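Local coordinates for protein purine nucleoside phosphorylase YlmD (Geobacillus stearothermophilus, PDB 6T1B) that cleaves adenosine, inosine and S-methyl-5'-thioadenosine with phosphate to the free base and a ribose 1-phosphate, and also deaminates adenosine, using a catalytic zinc ion, at residues A[123-128]-A[242-247]; A[148-153]-A[192-197]; A[205-208]-A[214-217]. All blocks are in the same frame, centred on the assembly; numbering follows the deposited sequence. Where two conformers were deposited one is given.

In the fold
Along the chain, contacts 2 and 3 follow one another, and both are nested inside the long loop that contact 1 closes between 123-128 and 242-247. Contacts 2 and 3 touch: their centres lie about 13 Å apart, and helix 189-195, which faces helix 146-150 in contact 2, packs through Val192 and Leu195 on the hairpin of contact 3. Contact 1 stands apart, with its centre about 19 Å from that of contact 2 and about 17 Å from that of contact 3. It links the loop carrying Cys126, a ligand of the catalytic zinc, to the loop that supplies Cys243 and Cys246 to the second, probably structural zinc.

Contact 1 of 3, residues A[123-128]-A[242-247]; sequences FADCVP and RCTSCE
With CG of Asp125 anti to its own carbonyl carbon (chi1 -81°) and OG1 of Thr244 set between the backbone N and carbonyl carbon (chi1 48°), carboxylate and hydroxyl come together across the contact. The hydroxyl is the donor: Thr244 OG1 donates a hydrogen bond to Asp125 OD2 at 2.8 Å, reaching that oxygen on its anti side and 16° out of the carboxylate plane. The same OD2 is also hydrogen-bonded to the hydroxyl of Ser253, while OD1 takes the backbone N of Arg255, so both carboxylate oxygens are held and the group is fixed in rotation. With an alanine here, the Thr244 and Ser253 hydroxyls would probably lose their shared acceptor and the amide of Arg255 its carboxylate partner, leaving the Thr244 hydroxyl free to turn.

Asp125 directly precedes Cys126, which binds the catalytic zinc with His81 and His143; Thr244 lies between Cys243 and Cys246, the CxxC pair that completes a four-cysteine zinc site with Cys183 and Cys184. The bond therefore ties the loops of the two metal sites together. Within the CxxC turn, the amide of Cys246 donates to Cys243 SG at 3.3 Å, which would be expected to ease the negative charge on that thiolate. Arg242 NH1 and Glu247 OE1, from the two residues flanking the turn, form a salt bridge at 3.1 Å.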
loop_
_atom_site.group_PDB
_atom_site.type_symbol
_atom_site.label_atom_id
_atom_site.label_comp_id
_atom_site.label_asym_id
_atom_site.label_seq_id
_atom_site.Cartn_x
_atom_site.Cartn_y
_atom_site.Cartn_z
ATOM N N PHE A 123 -2.987 5.572 2.094
ATOM C CA PHE A 123 -3.954 4.516 2.332
ATOM C C PHE A 123 -4.900 4.885 3.464
ATOM O O PHE A 123 -4.490 5.478 4.464
ATOM C CB PHE A 123 -3.241 3.220 2.728
ATOM C CG PHE A 123 -2.500 2.628 1.604
ATOM C CD1 PHE A 123 -3.142 1.770 0.733
ATOM C CD2 PHE A 123 -1.206 3.005 1.339
ATOM C CE1 PHE A 123 -2.480 1.253 -0.368
ATOM C CE2 PHE A 123 -0.542 2.490 0.230
ATOM C CZ PHE A 123 -1.187 1.625 -0.622
ATOM N N ALA A 124 -6.162 4.440 3.358
ATOM C CA ALA A 124 -7.106 4.462 4.470
ATOM C C ALA A 124 -8.240 3.462 4.224
ATOM O O ALA A 124 -9.412 3.813 4.244
ATOM C CB ALA A 124 -7.653 5.861 4.706
ATOM N N ASP A 125 -7.849 2.217 3.948
ATOM C CA ASP A 125 -8.719 1.050 3.804
ATOM C C ASP A 125 -8.188 0.161 2.661
ATOM O O ASP A 125 -8.254 -1.059 2.746
ATOM C CB ASP A 125 -10.180 1.347 3.485
ATOM C CG ASP A 125 -11.018 1.725 4.698
ATOM O OD1 ASP A 125 -12.127 2.203 4.432
ATOM O OD2 ASP A 125 -10.627 1.516 5.884
ATOM N N CYS A 126 -7.688 0.758 1.585
ATOM C CA CYS A 126 -7.263 -0.025 0.422
ATOM C C CYS A 126 -6.015 -0.817 0.783
ATOM O O CYS A 126 -5.312 -0.507 1.736
ATOM C CB CYS A 126 -7.025 0.897 -0.763
ATOM S SG CYS A 126 -8.547 1.679 -1.378
ATOM N N VAL A 127 -5.739 -1.843 -0.003
ATOM C CA VAL A 127 -4.661 -2.757 0.334
ATOM C C VAL A 127 -3.296 -2.217 -0.072
ATOM O O VAL A 127 -3.057 -1.961 -1.262
ATOM C CB VAL A 127 -4.880 -4.143 -0.309
ATOM C CG1 VAL A 127 -3.769 -5.085 0.122
ATOM C CG2 VAL A 127 -6.239 -4.682 0.052
ATOM N N PRO A 128 -2.369 -2.031 0.882
ATOM C CA PRO A 128 -0.981 -1.708 0.513
ATOM C C PRO A 128 -0.214 -2.998 0.264
ATOM O O PRO A 128 -0.157 -3.878 1.139
ATOM C CB PRO A 128 -0.456 -0.945 1.737
ATOM C CG PRO A 128 -1.239 -1.471 2.897
ATOM C CD PRO A 128 -2.539 -2.082 2.353
ATOM N N ARG A 242 -4.314 -6.965 10.466
ATOM C CA ARG A 242 -4.880 -5.733 10.994
ATOM C C ARG A 242 -5.916 -5.171 10.032
ATOM O O ARG A 242 -5.660 -5.037 8.823
ATOM C CB ARG A 242 -3.774 -4.705 11.209
ATOM C CG ARG A 242 -2.749 -5.098 12.238
ATOM C CD ARG A 242 -1.674 -4.043 12.286
ATOM N NE ARG A 242 -0.618 -4.324 13.250
ATOM C CZ ARG A 242 -0.643 -3.963 14.528
ATOM N NH1 ARG A 242 -1.688 -3.326 15.026
ATOM N NH2 ARG A 242 0.386 -4.263 15.310
ATOM N N CYS A 243 -7.074 -4.788 10.586
ATOM C CA CYS A 243 -8.147 -4.136 9.839
ATOM C C CYS A 243 -8.142 -2.648 10.173
ATOM O O CYS A 243 -8.229 -2.278 11.349
ATOM C CB CYS A 243 -9.517 -4.712 10.237
ATOM S SG CYS A 243 -10.921 -3.879 9.457
ATOM N N THR A 244 -8.084 -1.806 9.129
ATOM C CA THR A 244 -8.076 -0.356 9.304
ATOM C C THR A 244 -9.383 0.151 9.896
ATOM O O THR A 244 -9.375 1.108 10.673
ATOM C CB THR A 244 -7.811 0.343 7.965
ATOM O OG1 THR A 244 -8.659 -0.215 6.947
ATOM C CG2 THR A 244 -6.411 0.141 7.543
ATOM N N SER A 245 -10.512 -0.448 9.494
ATOM C CA SER A 245 -11.776 -0.025 10.070
ATOM C C SER A 245 -11.873 -0.430 11.536
ATOM O O SER A 245 -12.329 0.374 12.349
ATOM C CB SER A 245 -12.971 -0.547 9.262
ATOM O OG SER A 245 -14.190 -0.378 9.979
ATOM N N CYS A 246 -11.445 -1.638 11.889
ATOM C CA CYS A 246 -11.607 -2.135 13.243
ATOM C C CYS A 246 -10.702 -1.425 14.236
ATOM O O CYS A 246 -11.105 -1.153 15.362
ATOM C CB CYS A 246 -11.270 -3.625 13.278
ATOM S SG CYS A 246 -12.605 -4.716 12.669
ATOM N N GLU A 247 -9.449 -1.185 13.841
ATOM C CA GLU A 247 -8.429 -0.645 14.744
ATOM C C GLU A 247 -8.470 0.877 14.675
ATOM O O GLU A 247 -7.555 1.540 14.189
ATOM C CB GLU A 247 -7.071 -1.257 14.409
ATOM C CG GLU A 247 -7.087 -2.778 14.629
ATOM C CD GLU A 247 -5.796 -3.543 14.311
ATOM O OE1 GLU A 247 -4.671 -2.995 14.403
ATOM O OE2 GLU A 247 -5.916 -4.749 13.986
#

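Contact 2 of 3, residues A[148-153]-A[192-197]; sequences GTAGGI and VDSLRP
The backbones come closest at Ala150 and Leu195, whose CA atoms are 4.8 Å apart, near the C-terminal ends of helices 146-150 and 189-195. A separation this small depends on the small side chain of Ala150, which points at the other helix. Its CB meets the hydroxyl of Ser194, with OG 3.6 Å from the Ala150 methyl carbon; that hydroxyl is hydrogen-bonded to the carbonyl of Val191, one turn back in its own helix.

Leu195 does the apolar work with a single branch. Its CG lies anti to the carbonyl carbon (chi1 -63°), and the CD2 methyl reaches across to sit 3.7 Å from Thr149 CG2 and 4.0 Å from Ala150 CB. CD2 also lies 3.6 Å from Ala150 N, against the helix backbone. Thr149 can offer its methyl because the torsion (chi1 -57°) turns CG2 away from the backbone N and leaves OG1 beside it, where the hydroxyl is hydrogen-bonded to the carbonyl of Gly145 and to Asn223.

A Schellman motif follows in the chain: Ile153 N donates to Gly148 O and Gly152 N to Thr149 O, with Gly152 at positive phi. Gly152 is at the same time the N-cap of helix 153-163. A water bridges the two helices, donating to Ala150 O at 3.1 Å and to Ser194 O at 2.8 Å. Direct contact between the segments is thus van der Waals packing of methyl groups, the serine hydroxyl and the backbone at Ala150, with polar bridging left to the water, which satisfies two carbonyls near the helix ends.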
loop_
_atom_site.group_PDB
_atom_site.type_symbol
_atom_site.label_atom_id
_atom_site.label_comp_id
_atom_site.label_asym_id
_atom_site.label_seq_id
_atom_site.Cartn_x
_atom_site.Cartn_y
_atom_site.Cartn_z
ATOM N N GLY A 148 -8.424 -1.455 -8.528
ATOM C CA GLY A 148 -7.070 -1.854 -8.881
ATOM C C GLY A 148 -6.890 -3.357 -8.811
ATOM O O GLY A 148 -6.163 -3.946 -9.616
ATOM N N THR A 149 -7.555 -4.000 -7.851
ATOM C CA THR A 149 -7.533 -5.459 -7.771
ATOM C C THR A 149 -8.223 -6.072 -8.981
ATOM O O THR A 149 -7.717 -7.028 -9.579
ATOM C CB THR A 149 -8.193 -5.913 -6.468
ATOM O OG1 THR A 149 -7.516 -5.318 -5.346
ATOM C CG2 THR A 149 -8.111 -7.411 -6.296
ATOM N N ALA A 150 -9.363 -5.511 -9.384
ATOM C CA ALA A 150 -10.056 -5.996 -10.580
ATOM C C ALA A 150 -9.187 -5.802 -11.820
ATOM O O ALA A 150 -9.287 -6.578 -12.781
ATOM C CB ALA A 150 -11.393 -5.266 -10.741
ATOM N N GLY A 151 -8.335 -4.776 -11.814
ATOM C CA GLY A 151 -7.386 -4.499 -12.868
ATOM C C GLY A 151 -6.122 -5.311 -12.819
ATOM O O GLY A 151 -5.298 -5.218 -13.736
ATOM N N GLY A 152 -5.953 -6.117 -11.773
ATOM C CA GLY A 152 -4.792 -6.977 -11.678
ATOM C C GLY A 152 -3.500 -6.280 -11.311
ATOM O O GLY A 152 -2.424 -6.707 -11.750
ATOM N N ILE A 153 -3.547 -5.238 -10.484
ATOM C CA ILE A 153 -2.325 -4.485 -10.210
ATOM C C ILE A 153 -1.257 -5.361 -9.562
ATOM O O ILE A 153 -0.063 -5.216 -9.845
ATOM C CB ILE A 153 -2.634 -3.213 -9.397
ATOM C CG1 ILE A 153 -1.427 -2.295 -9.440
ATOM C CG2 ILE A 153 -3.067 -3.525 -7.980
ATOM C CD1 ILE A 153 -1.627 -0.934 -8.814
ATOM N N VAL A 192 -17.984 -7.861 -6.943
ATOM C CA VAL A 192 -17.475 -9.228 -6.988
ATOM C C VAL A 192 -17.403 -9.721 -8.431
ATOM O O VAL A 192 -16.460 -10.430 -8.810
ATOM C CB VAL A 192 -18.261 -10.169 -6.056
ATOM C CG1 VAL A 192 -18.104 -9.706 -4.597
ATOM C CG2 VAL A 192 -19.707 -10.255 -6.449
ATOM N N ASP A 193 -18.376 -9.325 -9.268
ATOM C CA ASP A 193 -18.353 -9.736 -10.669
ATOM C C ASP A 193 -17.109 -9.220 -11.384
ATOM O O ASP A 193 -16.571 -9.897 -12.269
ATOM C CB ASP A 193 -19.616 -9.254 -11.389
ATOM C CG ASP A 193 -20.849 -10.032 -10.990
ATOM O OD1 ASP A 193 -20.702 -11.149 -10.453
ATOM O OD2 ASP A 193 -21.970 -9.534 -11.223
ATOM N N SER A 194 -16.650 -8.017 -11.035
ATOM C CA SER A 194 -15.440 -7.492 -11.649
ATOM C C SER A 194 -14.198 -8.228 -11.168
ATOM O O SER A 194 -13.178 -8.231 -11.869
ATOM C CB SER A 194 -15.297 -5.999 -11.339
ATOM O OG SER A 194 -14.856 -5.804 -10.004
ATOM N N LEU A 195 -14.254 -8.831 -9.983
ATOM C CA LEU A 195 -13.120 -9.562 -9.452
ATOM C C LEU A 195 -13.058 -10.999 -9.928
ATOM O O LEU A 195 -11.950 -11.549 -10.035
ATOM C CB LEU A 195 -13.140 -9.553 -7.918
ATOM C CG LEU A 195 -13.019 -8.186 -7.261
ATOM C CD1 LEU A 195 -13.249 -8.274 -5.764
ATOM C CD2 LEU A 195 -11.646 -7.571 -7.529
ATOM N N ARG A 196 -14.199 -11.633 -10.201
ATOM C CA ARG A 196 -14.180 -13.043 -10.576
ATOM C C ARG A 196 -13.217 -13.341 -11.719
ATOM O O ARG A 196 -12.488 -14.346 -11.623
ATOM C CB ARG A 196 -15.592 -13.552 -10.913
ATOM C CG ARG A 196 -16.364 -14.013 -9.695
ATOM C CD ARG A 196 -17.317 -15.166 -9.993
ATOM N NE ARG A 196 -18.336 -15.244 -8.948
ATOM C CZ ARG A 196 -19.307 -14.350 -8.806
ATOM N NH1 ARG A 196 -19.384 -13.331 -9.652
ATOM N NH2 ARG A 196 -20.189 -14.467 -7.824
ATOM N N PRO A 197 -13.143 -12.531 -12.778
ATOM C CA PRO A 197 -12.267 -12.881 -13.908
ATOM C C PRO A 197 -10.794 -12.894 -13.575
ATOM O O PRO A 197 -10.009 -13.421 -14.365
ATOM C CB PRO A 197 -12.576 -11.792 -14.949
ATOM C CG PRO A 197 -13.920 -11.266 -14.572
ATOM C CD PRO A 197 -13.997 -11.366 -13.079
HETATM O O HOH W 1 -11.938 -7.367 -14.241
#

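Contact 3 of 3, residues A[205-208]-A[214-217]; sequences LPWR and QYAL
Strands 207-211 and 214-217 form a beta hairpin, whose second strand is the middle one of a small antiparallel sheet completed by strand 186-187. Arg208 and Ala216 are a hydrogen-bonded antiparallel pair: Arg208 N donates to Ala216 O at 3.0 Å, and Ala216 N returns the bond to Arg208 O at 2.8 Å. Each acceptor also receives a CA-H...O contact, Ala216 O from Trp207 CA at 3.1 Å and Arg208 O from Tyr215 CA at 3.2 Å.

Next along, Trp207 and Leu217 are a non-hydrogen-bonded pair with their side chains on one face of the sheet. Here Trp207 CE3, on the six-membered ring, is 3.9 Å from Leu217 CD1; the same methyl also lies 3.5 Å from Pro206 O. A chi1 of 55° sets the indole over its own backbone, between N and carbonyl carbon, and brings the pyrrole side next to Tyr215. The two aromatic side chains run side by side in the same direction, Trp207 CD1 lying 3.7 Å from Tyr215 CD2, with the ring planes steeply inclined at 79°. Tyr215 OH is hydrogen-bonded to Asp189 at the start of helix 189-195.

That helix lies against this face: Val192 packs on both Trp207 and Tyr215, and Leu195 on Trp207 and Leu217. The chemistry is therefore divided, with paired backbone bonds setting the hairpin register while the indole, phenol ring and leucine methyl give the helix a largely apolar seat.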
loop_
_atom_site.group_PDB
_atom_site.type_symbol
_atom_site.label_atom_id
_atom_site.label_comp_id
_atom_site.label_asym_id
_atom_site.label_seq_id
_atom_site.Cartn_x
_atom_site.Cartn_y
_atom_site.Cartn_z
ATOM N N LEU A 205 -13.157 -18.377 -3.472
ATOM C CA LEU A 205 -13.501 -16.967 -3.664
ATOM C C LEU A 205 -13.280 -16.187 -2.376
ATOM O O LEU A 205 -13.711 -16.637 -1.302
ATOM C CB LEU A 205 -14.955 -16.846 -4.085
ATOM C CG LEU A 205 -15.296 -17.564 -5.388
ATOM C CD1 LEU A 205 -16.780 -17.378 -5.693
ATOM C CD2 LEU A 205 -14.437 -17.067 -6.522
ATOM N N PRO A 206 -12.645 -15.035 -2.462
ATOM C CA PRO A 206 -12.334 -14.259 -1.252
ATOM C C PRO A 206 -13.469 -13.344 -0.810
ATOM O O PRO A 206 -13.256 -12.172 -0.460
ATOM C CB PRO A 206 -11.103 -13.445 -1.677
ATOM C CG PRO A 206 -11.345 -13.204 -3.138
ATOM C CD PRO A 206 -11.995 -14.466 -3.657
ATOM N N TRP A 207 -14.684 -13.876 -0.841
ATOM C CA TRP A 207 -15.837 -13.152 -0.340
ATOM C C TRP A 207 -16.883 -14.166 0.078
ATOM O O TRP A 207 -16.856 -15.332 -0.337
ATOM C CB TRP A 207 -16.424 -12.200 -1.390
ATOM C CG TRP A 207 -16.794 -12.836 -2.682
ATOM C CD1 TRP A 207 -17.918 -13.566 -2.961
ATOM C CD2 TRP A 207 -16.033 -12.803 -3.893
ATOM N NE1 TRP A 207 -17.898 -13.982 -4.273
ATOM C CE2 TRP A 207 -16.752 -13.522 -4.865
ATOM C CE3 TRP A 207 -14.817 -12.222 -4.248
ATOM C CZ2 TRP A 207 -16.285 -13.683 -6.160
ATOM C CZ3 TRP A 207 -14.353 -12.387 -5.537
ATOM C CH2 TRP A 207 -15.087 -13.106 -6.478
ATOM N N ARG A 208 -17.828 -13.704 0.899
ATOM C CA ARG A 208 -18.937 -14.499 1.408
ATOM C C ARG A 208 -20.216 -13.683 1.269
ATOM O O ARG A 208 -20.229 -12.502 1.614
ATOM C CB ARG A 208 -18.696 -14.824 2.890
ATOM C CG ARG A 208 -19.805 -15.613 3.553
ATOM C CD ARG A 208 -19.457 -15.964 4.998
ATOM N NE ARG A 208 -18.256 -16.794 5.089
ATOM C CZ ARG A 208 -17.956 -17.584 6.121
ATOM N NH1 ARG A 208 -18.772 -17.671 7.164
ATOM N NH2 ARG A 208 -16.838 -18.299 6.106
ATOM N N GLN A 214 -25.222 -9.060 -1.232
ATOM C CA GLN A 214 -24.246 -8.356 -0.416
ATOM C C GLN A 214 -23.145 -9.326 -0.010
ATOM O O GLN A 214 -23.448 -10.427 0.483
ATOM C CB GLN A 214 -24.910 -7.795 0.840
ATOM C CG GLN A 214 -25.922 -6.708 0.544
ATOM C CD GLN A 214 -25.252 -5.437 0.068
ATOM O OE1 GLN A 214 -25.225 -5.139 -1.131
ATOM N NE2 GLN A 214 -24.692 -4.684 1.002
ATOM N N TYR A 215 -21.893 -8.911 -0.210
ATOM C CA TYR A 215 -20.743 -9.780 -0.011
ATOM C C TYR A 215 -19.732 -9.131 0.910
ATOM O O TYR A 215 -19.314 -7.990 0.680
ATOM C CB TYR A 215 -20.075 -10.088 -1.350
ATOM C CG TYR A 215 -21.028 -10.678 -2.341
ATOM C CD1 TYR A 215 -21.777 -9.862 -3.177
ATOM C CD2 TYR A 215 -21.212 -12.050 -2.432
ATOM C CE1 TYR A 215 -22.665 -10.389 -4.082
ATOM C CE2 TYR A 215 -22.098 -12.589 -3.338
ATOM C CZ TYR A 215 -22.823 -11.752 -4.157
ATOM O OH TYR A 215 -23.715 -12.286 -5.057
ATOM N N ALA A 216 -19.356 -9.864 1.958
ATOM C CA ALA A 216 -18.203 -9.493 2.759
ATOM C C ALA A 216 -16.939 -9.836 1.986
ATOM O O ALA A 216 -16.688 -11.023 1.711
ATOM C CB ALA A 216 -18.237 -10.258 4.076
ATOM N N LEU A 217 -16.160 -8.829 1.627
ATOM C CA LEU A 217 -15.058 -8.992 0.690
ATOM C C LEU A 217 -13.727 -8.870 1.406
ATOM O O LEU A 217 -13.530 -7.937 2.194
ATOM C CB LEU A 217 -15.158 -7.937 -0.407
ATOM C CG LEU A 217 -13.997 -7.814 -1.383
ATOM C CD1 LEU A 217 -13.788 -9.111 -2.119
ATOM C CD2 LEU A 217 -14.266 -6.701 -2.346
#